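Local coordinates for sensory box/GGDEF family protein (Vibrio cholerae serotype O1, PDB 6EIB) that catalyses the condensation of two GTP molecules into cyclic di-GMP through its magnesium-dependent GGDEF domain and takes part in biofilm formation, at residues Cys8-Arg11 and Lys12-Asp16; Cys58-Ala61 and Lys62-Ser66; Phe95-Ala98 and Glu99-Arg102; His128-Asp132 and Ile133-Tyr137; Arg139-Gln142 and Ala143-Lys146. All coordinates share one frame; numbering follows the deposited sequence.

Contact 1 of 5, residues Cys8-Arg11 and Lys12-Asp16. With EDO (1,2-ethanediol), chain L; SO4 (sulfate ion), chain H.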
# COMPACT_ATOMS: atom_id res chain seq x y z
N CYS A 8 4.39 -9.97 4.43
CA CYS A 8 4.41 -9.13 3.23
C CYS A 8 5.21 -9.79 2.10
O CYS A 8 5.75 -9.09 1.23
CB CYS A 8 4.97 -7.73 3.55
SG CYS A 8 3.85 -6.63 4.50
N ASN A 9 5.21 -11.12 2.09
CA ASN A 9 5.92 -11.88 1.07
C ASN A 9 5.33 -11.57 -0.30
O ASN A 9 4.11 -11.57 -0.46
CB ASN A 9 5.82 -13.39 1.35
CG ASN A 9 6.58 -14.23 0.33
OD1 ASN A 9 5.99 -14.77 -0.62
ND2 ASN A 9 7.89 -14.35 0.53
N ARG A 10 6.19 -11.21 -1.26
CA ARG A 10 5.71 -10.81 -2.59
C ARG A 10 5.05 -11.95 -3.34
O ARG A 10 3.99 -11.79 -3.96
CB ARG A 10 6.88 -10.25 -3.42
CG ARG A 10 6.49 -9.85 -4.83
CD ARG A 10 7.65 -9.08 -5.48
NE ARG A 10 8.90 -9.80 -5.32
CZ ARG A 10 9.27 -10.84 -6.07
NH1 ARG A 10 8.48 -11.30 -7.03
NH2 ARG A 10 10.43 -11.44 -5.84
N ARG A 11 5.70 -13.10 -3.33
CA ARG A 11 5.15 -14.28 -3.98
C ARG A 11 3.74 -14.64 -3.49
O ARG A 11 2.85 -14.92 -4.30
CB ARG A 11 6.11 -15.45 -3.77
CG ARG A 11 5.66 -16.71 -4.39
CD ARG A 11 6.65 -17.83 -4.12
NE ARG A 11 6.67 -18.75 -5.25
CZ ARG A 11 7.76 -19.18 -5.88
NH1 ARG A 11 8.96 -18.79 -5.47
NH2 ARG A 11 7.63 -20.02 -6.90
N LYS A 12 3.55 -14.66 -2.17
CA LYS A 12 2.26 -15.04 -1.59
C LYS A 12 1.20 -13.99 -1.91
O LYS A 12 0.01 -14.30 -2.06
CB LYS A 12 2.37 -15.15 -0.08
CG LYS A 12 2.88 -16.45 0.44
CD LYS A 12 3.56 -16.19 1.78
CE LYS A 12 4.44 -17.35 2.22
NZ LYS A 12 5.14 -17.00 3.50
N LEU A 13 1.65 -12.74 -1.96
CA LEU A 13 0.74 -11.63 -2.23
C LEU A 13 0.07 -11.81 -3.57
O LEU A 13 -1.17 -11.71 -3.68
CB LEU A 13 1.48 -10.28 -2.17
CG LEU A 13 0.61 -9.01 -2.36
CD1 LEU A 13 0.28 -8.72 -3.80
CD2 LEU A 13 -0.72 -9.12 -1.53
N TRP A 14 0.87 -12.01 -4.62
CA TRP A 14 0.26 -12.07 -5.94
C TRP A 14 -0.72 -13.23 -6.03
O TRP A 14 -1.79 -13.10 -6.62
CB TRP A 14 1.31 -12.18 -7.03
CG TRP A 14 2.22 -10.98 -7.20
CD1 TRP A 14 3.60 -11.00 -7.18
CD2 TRP A 14 1.84 -9.61 -7.44
NE1 TRP A 14 4.09 -9.73 -7.39
CE2 TRP A 14 3.04 -8.86 -7.57
CE3 TRP A 14 0.62 -8.95 -7.57
CZ2 TRP A 14 3.05 -7.50 -7.81
CZ3 TRP A 14 0.63 -7.56 -7.82
CH2 TRP A 14 1.84 -6.86 -7.94
N ALA A 15 -0.34 -14.37 -5.48
CA ALA A 15 -1.23 -15.54 -5.49
C ALA A 15 -2.49 -15.29 -4.67
O ALA A 15 -3.58 -15.65 -5.10
CB ALA A 15 -0.51 -16.80 -4.98
N ASP A 16 -2.36 -14.70 -3.48
CA ASP A 16 -3.55 -14.39 -2.68
C ASP A 16 -4.43 -13.38 -3.42
O ASP A 16 -5.66 -13.49 -3.44
CB ASP A 16 -3.16 -13.85 -1.29
CG ASP A 16 -2.66 -14.96 -0.36
OD1 ASP A 16 -3.00 -16.13 -0.59
OD2 ASP A 16 -1.92 -14.65 0.61
C1 EDO L . 8.46 -19.20 -9.83
O1 EDO L . 8.56 -18.13 -8.89
C2 EDO L . 9.67 -20.12 -9.67
O2 EDO L . 9.49 -20.96 -8.52
S SO4 H . 11.33 -7.15 -3.44
O1 SO4 H . 12.16 -7.51 -2.29
O2 SO4 H . 10.82 -5.81 -3.24
O3 SO4 H . 12.12 -7.18 -4.67
O4 SO4 H . 10.22 -8.09 -3.54
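Asn9 caps the first turn of helix 10-27 by accepting from the backbone N of Lys12. The bond from Lys12 N to Asn9 OD1 is 2.9 Å long and lies in the plane of the side-chain amide, on a lone pair of OD1. Holding CG anti to the backbone N (chi1 -178°) turns OD1 toward this N-H, the classic N-cap arrangement. The backbone carbonyl of Asn9 serves the next donor, Leu13 N, at 3.1 Å, and one residue on Arg10 O accepts from Trp14 N. Ala15 N binds Arg11 O weakly. Across the cap, the aliphatic part of Lys12 runs at about a right angle to Asn9, with Lys12 CD 3.6 Å from Asn9 CB. Arg10 lays its CG 3.5 Å from NE1 of Trp14, then bends at chi3 so that NE gives a hydrogen bond to O4 of a sulfate at 2.8 Å. Arg11 NH2 donates to O2 of an ethanediol. Both probably come from the crystallisation liquor. The turn lies at the surface but is tied inward: Cys8 is disulfide-bonded to Cys74, Leu13 packs on Phe73 of strand 73-76, and Leu13 and Trp14 both touch Ile83 of strand 81-87.

Contact 2 of 5, residues Cys58-Ala61 and Lys62-Ser66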
# COMPACT_ATOMS: atom_id res chain seq x y z
N CYS A 58 9.88 -2.18 8.36
CA CYS A 58 9.25 -2.99 9.39
C CYS A 58 8.15 -2.26 10.14
O CYS A 58 7.07 -2.83 10.34
CB CYS A 58 10.30 -3.47 10.38
SG CYS A 58 11.25 -4.83 9.72
N PHE A 59 8.41 -1.02 10.52
CA PHE A 59 7.40 -0.17 11.15
C PHE A 59 6.19 0.02 10.25
O PHE A 59 5.05 0.02 10.72
CB PHE A 59 7.99 1.20 11.52
CG PHE A 59 6.97 2.15 12.07
CD1 PHE A 59 6.63 2.12 13.42
CD2 PHE A 59 6.29 3.03 11.23
CE1 PHE A 59 5.66 2.98 13.92
CE2 PHE A 59 5.32 3.89 11.74
CZ PHE A 59 5.00 3.85 13.07
N LEU A 60 6.42 0.20 8.94
CA LEU A 60 5.31 0.40 8.01
C LEU A 60 4.43 -0.84 7.94
O LEU A 60 3.19 -0.75 7.92
CB LEU A 60 5.82 0.75 6.60
CG LEU A 60 4.71 0.99 5.57
CD1 LEU A 60 3.76 2.08 6.02
CD2 LEU A 60 5.29 1.33 4.16
N ALA A 61 5.08 -2.00 7.91
CA ALA A 61 4.35 -3.26 7.93
C ALA A 61 3.55 -3.40 9.23
O ALA A 61 2.38 -3.79 9.19
CB ALA A 61 5.30 -4.44 7.77
N LYS A 62 4.18 -3.08 10.36
CA LYS A 62 3.47 -3.12 11.65
C LYS A 62 2.28 -2.18 11.61
O LYS A 62 1.18 -2.50 12.05
CB LYS A 62 4.39 -2.75 12.81
CG LYS A 62 5.45 -3.79 13.16
CD LYS A 62 6.22 -3.44 14.45
CE LYS A 62 7.15 -2.23 14.34
NZ LYS A 62 8.39 -2.52 13.52
N LEU A 63 2.50 -1.03 10.99
CA LEU A 63 1.46 -0.01 10.86
C LEU A 63 0.25 -0.49 10.08
O LEU A 63 -0.89 -0.19 10.48
CB LEU A 63 2.05 1.24 10.17
CG LEU A 63 1.21 2.52 10.18
CD1 LEU A 63 0.76 2.88 11.64
CD2 LEU A 63 1.98 3.68 9.52
N PHE A 64 0.47 -1.27 9.02
CA PHE A 64 -0.64 -1.80 8.24
C PHE A 64 -1.58 -2.60 9.14
O PHE A 64 -2.80 -2.43 9.09
CB PHE A 64 -0.16 -2.70 7.10
CG PHE A 64 0.65 -2.00 6.05
CD1 PHE A 64 0.55 -0.63 5.87
CD2 PHE A 64 1.48 -2.73 5.21
CE1 PHE A 64 1.29 0.01 4.87
CE2 PHE A 64 2.23 -2.11 4.21
CZ PHE A 64 2.13 -0.73 4.04
N GLN A 65 -1.00 -3.49 9.93
CA GLN A 65 -1.75 -4.32 10.88
C GLN A 65 -2.56 -3.52 11.89
O GLN A 65 -3.72 -3.84 12.16
CB GLN A 65 -0.80 -5.24 11.65
CG GLN A 65 -0.20 -6.39 10.88
CD GLN A 65 0.75 -7.22 11.75
OE1 GLN A 65 1.97 -7.21 11.53
NE2 GLN A 65 0.21 -7.89 12.77
N SER A 66 -1.92 -2.51 12.48
CA SER A 66 -2.53 -1.68 13.52
C SER A 66 -3.73 -0.90 12.99
O SER A 66 -4.77 -0.80 13.66
CB SER A 66 -1.48 -0.71 14.07
OG SER A 66 -2.09 0.28 14.89
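Lys62 folds back over the carbonyl end of Cys58 on helix 50-67, one of the helices packed against the central sheet of the GGDEF domain. Its backbone N donates to Cys58 O, one of the i to i+4 bonds of the helix. Bends at chi3 and chi4 (-70° and -72°) turn the side chain back along the helix, and NZ comes to rest 3.4 Å from Cys58 C and 3.8 Å from Cys58 CB. Leu63 follows, its N bonded to Phe59 O at 2.8 Å. Its CD2 branch touches two apolar neighbours, 4.0 Å from Phe59 CE2 and 4.2 Å from Leu60 CD1, and the side chain also rests on Arg104 and Phe105 of helix 91-107. Phe64 packs closely on Leu60. Its N is held by Leu60 O and, weakly, by Ala61 O, while the ring slants across the Leu60 side chain. The ring also meets Phe82 edge-to-face, and Leu60 touches Ile38, a magnesium ligand by similarity, so this face of the helix backs onto the probable metal site. Gln65 N reaches Ala61 O only weakly, and Ser66 OG is hydrogen-bonded to Arg104 NH1. Above one face of the Phe64 ring, offset toward its rim, sits Leu60 O, and Leu60 CD1 approaches ring carbon Phe64 CE1 to 3.4 Å.

Contact 3 of 5, residues Phe95-Ala98 and Glu99-Arg102. With ACT (acetate ion), chain P.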
# COMPACT_ATOMS: atom_id res chain seq x y z
N PHE A 95 -9.62 3.95 0.76
CA PHE A 95 -9.02 5.25 0.66
C PHE A 95 -8.82 5.83 2.07
O PHE A 95 -7.74 6.32 2.42
CB PHE A 95 -9.88 6.18 -0.18
CG PHE A 95 -9.31 7.55 -0.33
CD1 PHE A 95 -8.27 7.80 -1.23
CD2 PHE A 95 -9.79 8.60 0.43
CE1 PHE A 95 -7.73 9.09 -1.35
CE2 PHE A 95 -9.26 9.89 0.32
CZ PHE A 95 -8.23 10.13 -0.57
N HIS A 96 -9.86 5.73 2.89
CA HIS A 96 -9.76 6.22 4.24
C HIS A 96 -8.66 5.51 5.02
O HIS A 96 -7.87 6.15 5.71
CB HIS A 96 -11.09 6.05 4.97
CG HIS A 96 -12.17 6.94 4.46
ND1 HIS A 96 -11.92 8.21 3.98
CD2 HIS A 96 -13.52 6.78 4.40
CE1 HIS A 96 -13.06 8.78 3.62
NE2 HIS A 96 -14.04 7.94 3.88
N LEU A 97 -8.56 4.19 4.87
CA LEU A 97 -7.48 3.45 5.50
C LEU A 97 -6.13 3.92 4.99
O LEU A 97 -5.17 4.10 5.76
CB LEU A 97 -7.64 1.96 5.24
CG LEU A 97 -8.89 1.38 5.89
CD1 LEU A 97 -9.06 -0.06 5.43
CD2 LEU A 97 -8.85 1.51 7.44
N ALA A 98 -6.07 4.15 3.69
CA ALA A 98 -4.80 4.58 3.12
C ALA A 98 -4.37 5.90 3.72
O ALA A 98 -3.18 6.08 4.04
CB ALA A 98 -4.90 4.66 1.62
N GLU A 99 -5.31 6.83 3.88
CA GLU A 99 -5.01 8.14 4.44
C GLU A 99 -4.51 8.06 5.89
O GLU A 99 -3.62 8.83 6.29
CB GLU A 99 -6.23 9.07 4.39
CG GLU A 99 -6.54 9.71 3.04
CD GLU A 99 -5.51 10.77 2.60
OE1 GLU A 99 -4.53 11.05 3.32
OE2 GLU A 99 -5.71 11.37 1.53
N GLN A 100 -5.13 7.16 6.67
CA GLN A 100 -4.71 6.94 8.06
C GLN A 100 -3.28 6.39 8.10
O GLN A 100 -2.49 6.79 8.95
CB GLN A 100 -5.68 5.99 8.76
CG GLN A 100 -7.06 6.57 9.03
CD GLN A 100 -7.94 5.62 9.81
OE1 GLN A 100 -7.85 4.41 9.66
NE2 GLN A 100 -8.80 6.18 10.67
N ILE A 101 -2.97 5.44 7.22
CA ILE A 101 -1.62 4.93 7.16
C ILE A 101 -0.63 6.06 6.79
O ILE A 101 0.44 6.17 7.41
CB ILE A 101 -1.50 3.78 6.12
CG1 ILE A 101 -2.30 2.57 6.58
CG2 ILE A 101 -0.02 3.38 5.84
CD1 ILE A 101 -2.67 1.66 5.43
N ARG A 102 -0.98 6.88 5.79
CA ARG A 102 -0.13 8.00 5.35
C ARG A 102 0.16 8.93 6.53
O ARG A 102 1.31 9.33 6.76
CB ARG A 102 -0.79 8.79 4.21
CG ARG A 102 0.04 9.96 3.70
CD ARG A 102 -0.72 10.94 2.81
NE ARG A 102 -1.94 11.46 3.41
CZ ARG A 102 -1.97 12.35 4.40
NH1 ARG A 102 -0.84 12.80 4.94
NH2 ARG A 102 -3.13 12.76 4.86
C ACT P . -2.44 15.64 7.27
O ACT P . -2.08 16.79 6.96
OXT ACT P . -3.24 15.09 6.48
CH3 ACT P . -1.96 14.95 8.52
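Phe95 and Glu99 lie side by side one turn apart on helix 91-107 of the GGDEF domain, pointing the same way in a CH-pi contact. Glu99 CG sits over the ring face, 4.2 Å from the centroid of Phe95 and 26° off the ring normal. A bend at chi2 (-70°) turns the carboxylate across the ring, the two planes being 81° apart, and brings OE2 to 3.5 Å from Phe95 CZ. Along the backbone, Glu99 N donates to Phe95 O at 2.9 Å. The same pattern continues with Gln100 N on His96 O, Ile101 N on Leu97 O and Arg102 N on Ala98 O, while Leu97 CD2 approaches Gln100 OE1 to 3.8 Å as the side chains cross at a slant.

The next shell holds the carboxylate. Arg102 grips it side-on, its NE and NH2 both donating to the single oxygen Glu99 OE1 from opposite faces of the carboxylate plane. These two bonds of one salt bridge would restrict rotation of the Glu99 carboxylate, and Asn153 OD1 accepts from Arg102 NH1. Farther out, Phe95 rests on Cys155 and Ile157 of strand 154-157 and on Val123 of strand 119-125, while Ile101 reaches Leu60 and Phe64 of helix 50-67. At the outer end of the guanidinium, in its plane, Arg102 NH2 donates to OXT of an acetate ion at 2.8 Å.

Contact 4 of 5, residues His128-Asp132 and Ile133-Tyr137. With EDO (1,2-ethanediol), chain O.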
# COMPACT_ATOMS: atom_id res chain seq x y z
N HIS A 128 -16.09 -3.95 -13.09
CA HIS A 128 -16.72 -5.03 -13.86
C HIS A 128 -15.95 -5.54 -15.11
O HIS A 128 -15.90 -6.74 -15.35
CB HIS A 128 -18.13 -4.60 -14.23
CG HIS A 128 -19.04 -4.56 -13.04
ND1 HIS A 128 -19.31 -5.68 -12.28
CD2 HIS A 128 -19.65 -3.52 -12.42
CE1 HIS A 128 -20.09 -5.34 -11.27
NE2 HIS A 128 -20.32 -4.04 -11.33
N GLY A 129 -15.33 -4.66 -15.86
CA GLY A 129 -14.62 -5.13 -17.05
C GLY A 129 -13.28 -5.80 -16.79
O GLY A 129 -12.62 -6.22 -17.73
N ASP A 130 -12.86 -5.87 -15.52
CA ASP A 130 -11.57 -6.46 -15.17
C ASP A 130 -11.45 -7.96 -15.46
O ASP A 130 -12.37 -8.72 -15.17
CB ASP A 130 -11.27 -6.26 -13.67
CG ASP A 130 -11.04 -4.82 -13.29
OD1 ASP A 130 -10.87 -3.96 -14.20
OD2 ASP A 130 -11.01 -4.51 -12.06
N HIS A 131 -10.28 -8.39 -15.95
CA HIS A 131 -10.07 -9.82 -16.15
C HIS A 131 -8.80 -10.31 -15.49
O HIS A 131 -8.52 -11.50 -15.50
CB HIS A 131 -10.08 -10.17 -17.64
CG HIS A 131 -11.32 -9.70 -18.33
ND1 HIS A 131 -11.31 -8.74 -19.32
CD2 HIS A 131 -12.62 -10.02 -18.11
CE1 HIS A 131 -12.56 -8.51 -19.70
NE2 HIS A 131 -13.37 -9.27 -18.98
N ASP A 132 -8.03 -9.39 -14.92
CA ASP A 132 -6.80 -9.83 -14.28
C ASP A 132 -6.51 -8.92 -13.11
O ASP A 132 -7.03 -7.81 -13.09
CB ASP A 132 -5.64 -9.83 -15.29
CG ASP A 132 -4.45 -10.59 -14.78
OD1 ASP A 132 -3.60 -9.99 -14.07
OD2 ASP A 132 -4.36 -11.81 -15.04
N ILE A 133 -5.72 -9.38 -12.13
CA ILE A 133 -5.35 -8.46 -11.05
C ILE A 133 -4.57 -7.30 -11.65
O ILE A 133 -4.57 -6.20 -11.10
CB ILE A 133 -4.52 -9.15 -9.94
CG1 ILE A 133 -3.30 -9.84 -10.56
CG2 ILE A 133 -5.42 -10.19 -9.14
CD1 ILE A 133 -2.27 -10.24 -9.54
N ALA A 134 -3.93 -7.50 -12.81
CA ALA A 134 -3.15 -6.41 -13.42
C ALA A 134 -4.06 -5.23 -13.80
O ALA A 134 -3.62 -4.08 -13.82
CB ALA A 134 -2.36 -6.92 -14.67
N ASP A 135 -5.33 -5.48 -14.09
CA ASP A 135 -6.26 -4.36 -14.38
C ASP A 135 -6.44 -3.47 -13.16
O ASP A 135 -6.67 -2.25 -13.29
CB ASP A 135 -7.64 -4.85 -14.82
CG ASP A 135 -7.64 -5.46 -16.23
OD1 ASP A 135 -7.00 -4.86 -17.12
OD2 ASP A 135 -8.26 -6.54 -16.40
N ILE A 136 -6.44 -4.08 -11.97
CA ILE A 136 -6.62 -3.31 -10.72
C ILE A 136 -5.31 -2.59 -10.35
O ILE A 136 -5.32 -1.39 -10.07
CB ILE A 136 -7.05 -4.22 -9.56
CG1 ILE A 136 -8.36 -4.93 -9.90
CG2 ILE A 136 -7.27 -3.41 -8.25
CD1 ILE A 136 -8.91 -5.88 -8.76
N TYR A 137 -4.21 -3.34 -10.36
CA TYR A 137 -2.90 -2.78 -10.04
C TYR A 137 -2.56 -1.58 -10.93
O TYR A 137 -2.00 -0.58 -10.46
CB TYR A 137 -1.78 -3.84 -10.20
CG TYR A 137 -0.42 -3.21 -9.95
CD1 TYR A 137 -0.01 -2.92 -8.65
CD2 TYR A 137 0.40 -2.80 -11.00
CE1 TYR A 137 1.22 -2.29 -8.38
CE2 TYR A 137 1.63 -2.14 -10.74
CZ TYR A 137 2.03 -1.91 -9.42
OH TYR A 137 3.24 -1.27 -9.11
C1 EDO O . -19.90 -7.82 -14.57
O1 EDO O . -20.55 -6.68 -15.14
C2 EDO O . -18.55 -8.00 -15.25
O2 EDO O . -17.66 -8.74 -14.41
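Asp130 and Asp132 are extended, with a bend at His131 between them, and lead the loop into helix 133-148, where Asp135 N donates to Asp132 O at 3.1 Å from well above the carbonyl plane. Asp132 and Asp135 complete a capping box. The Asp132 side chain (chi1 -165°) extends away from its own N and presents OD1 to Ala134 N at 2.8 Å, using the anti lone pair of the carboxylate oxygen. Reciprocally, Asp135 OD2 accepts from Asp132 N at 3.2 Å, the donor standing above the carboxylate plane. The same oxygen takes a second and much straighter bond from His131 N, at 2.8 Å with an N-H...O angle of 174°, nearly along the C-O axis. Two backbone N-H groups of the loop thus grip one atom and fix the Asp135 carboxylate against the helix start.

Asp130 slides past Asp135 in the opposite direction. Its OD1 lies 3.4 Å from Asp135 CB, which brings two like charges close, Asp130 OD1 being 4.3 Å from Asp135 OD2. The other oxygen, Asp130 OD2, passes across Ile136 CG1 and is taken up by His127 N and a salt bridge to Arg139, which should offset the crowding of acidic groups. Asp132 OD2, in turn, forms a salt bridge with Arg18. The capped start is thereby tied to helix 10-27, where Ile133 packs on Phe17, Arg18 and Phe21, while Ile136 faces Cys33 of strand 31-38.

Contact 5 of 5, residues Arg139-Gln142 and Ala143-Lys146. With SO4 (sulfate ion), chain G.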
# COMPACT_ATOMS: atom_id res chain seq x y z
N ARG A 139 -4.54 0.59 -12.10
CA ARG A 139 -5.27 1.77 -11.62
C ARG A 139 -4.72 2.28 -10.29
O ARG A 139 -4.59 3.48 -10.10
CB ARG A 139 -6.77 1.47 -11.51
CG ARG A 139 -7.49 1.29 -12.87
CD ARG A 139 -8.96 1.23 -12.68
NE ARG A 139 -9.30 0.09 -11.83
CZ ARG A 139 -9.74 -1.08 -12.30
NH1 ARG A 139 -9.91 -1.25 -13.61
NH2 ARG A 139 -10.04 -2.07 -11.46
N SER A 140 -4.38 1.39 -9.35
CA SER A 140 -3.83 1.89 -8.09
C SER A 140 -2.43 2.44 -8.34
O SER A 140 -2.05 3.43 -7.73
CB SER A 140 -3.81 0.83 -6.98
OG SER A 140 -2.96 -0.27 -7.25
N ASP A 141 -1.67 1.81 -9.24
CA ASP A 141 -0.34 2.29 -9.55
C ASP A 141 -0.43 3.68 -10.19
O ASP A 141 0.38 4.58 -9.88
CB ASP A 141 0.39 1.29 -10.47
CG ASP A 141 1.89 1.60 -10.66
OD1 ASP A 141 2.53 2.12 -9.72
OD2 ASP A 141 2.43 1.32 -11.76
N GLN A 142 -1.42 3.88 -11.06
CA GLN A 142 -1.55 5.19 -11.72
C GLN A 142 -1.98 6.30 -10.77
O GLN A 142 -1.52 7.44 -10.85
CB GLN A 142 -2.56 5.12 -12.88
CG GLN A 142 -2.51 6.33 -13.77
CD GLN A 142 -3.66 6.42 -14.74
OE1 GLN A 142 -4.60 7.19 -14.53
NE2 GLN A 142 -3.63 5.60 -15.79
N ALA A 143 -2.85 5.94 -9.84
CA ALA A 143 -3.30 6.84 -8.80
C ALA A 143 -2.15 7.16 -7.88
O ALA A 143 -2.07 8.27 -7.37
CB ALA A 143 -4.53 6.21 -7.97
N LEU A 144 -1.27 6.19 -7.63
CA LEU A 144 -0.09 6.47 -6.83
C LEU A 144 0.80 7.52 -7.50
O LEU A 144 1.18 8.54 -6.90
CB LEU A 144 0.69 5.16 -6.60
CG LEU A 144 2.12 5.23 -6.05
CD1 LEU A 144 2.21 5.90 -4.63
CD2 LEU A 144 2.69 3.81 -5.93
N TYR A 145 1.08 7.33 -8.79
CA TYR A 145 1.92 8.29 -9.49
C TYR A 145 1.22 9.63 -9.69
O TYR A 145 1.88 10.69 -9.76
CB TYR A 145 2.46 7.65 -10.81
CG TYR A 145 3.65 6.77 -10.45
CD1 TYR A 145 3.45 5.53 -9.84
CD2 TYR A 145 4.97 7.23 -10.60
CE1 TYR A 145 4.51 4.75 -9.43
CE2 TYR A 145 6.06 6.43 -10.20
CZ TYR A 145 5.82 5.20 -9.60
OH TYR A 145 6.85 4.37 -9.18
N LYS A 146 -0.10 9.61 -9.77
CA LYS A 146 -0.85 10.86 -9.83
C LYS A 146 -0.67 11.61 -8.48
O LYS A 146 -0.41 12.82 -8.45
CB LYS A 146 -2.32 10.54 -10.12
CG LYS A 146 -3.27 11.69 -10.40
CD LYS A 146 -4.72 11.14 -10.54
CE LYS A 146 -4.81 9.89 -11.46
NZ LYS A 146 -6.10 9.06 -11.35
S SO4 G . -6.81 5.41 -18.59
O1 SO4 G . -6.10 5.05 -17.38
O2 SO4 G . -7.23 6.80 -18.49
O3 SO4 G . -5.91 5.28 -19.74
O4 SO4 G . -7.97 4.54 -18.74
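Asp141, whose CG points away from its own N (chi1 -170°), and Tyr145, its CG anti to the carbonyl carbon (chi1 -80°), bring carboxylate and ring together one turn apart. They lie on helix 133-148, the crossover helix of the beta-alpha-beta unit that joins strands 119-125 and 154-157. Asp141 OD1 touches the ring carbon Tyr145 CE1 at 3.3 Å, and the carboxylate and ring planes stand nearly perpendicular, 85° apart. Asp141 O takes the backbone bond from Tyr145 N at 3.0 Å and also lies in the ring plane at its edge, near CD1. One residue on, the extended side chain of Gln142 meets the bent one of Lys146, with Gln142 OE1 4.0 Å from Lys146 NZ, a contact too long to be a firm bond. Lys146 N is fixed more closely, to Gln142 O at 2.8 Å.

Sheet and loop bury the helix here: Ser140 OG bonds Ser35 OG and Leu144 rests on Ser35 and Asp37 of strand 31-38, the latter a magnesium ligand by similarity, while Ala143 packs on Tyr158 of a loop. Arg139, besides its bridge to Asp130, donates to Ser124 OG and Ser125 O. The Gln142 side chain ends at a sulfate, probably from the crystallisation liquor, which Arg138 and Tyr158 also bind: Gln142 NE2 donates to its O1 at 3.0 Å.

In the fold
Contacts 2 and 3 are partly buried; contact 2 is mainly apolar, while contact 3 mixes an aromatic-carboxylate contact with a salt bridge. They touch, with Phe64 CE1 of contact 2 lying 3.7 Å from Ile101 CG2 of contact 3, so helices 50-67 and 91-107 pack against each other beside the sheet. Contact 1 sits at the surface, and its polar chemistry is that of a helix start, as is that of contact 4. These two meet through Trp14 and Ile133. Contacts 4 and 5 share helix 133-148 and are joined by the Asp130-Arg139 salt bridge. Contacts 2 and 5 lie on opposite sides of the chain's centre, yet each brings a leucine near residues assigned to magnesium by similarity.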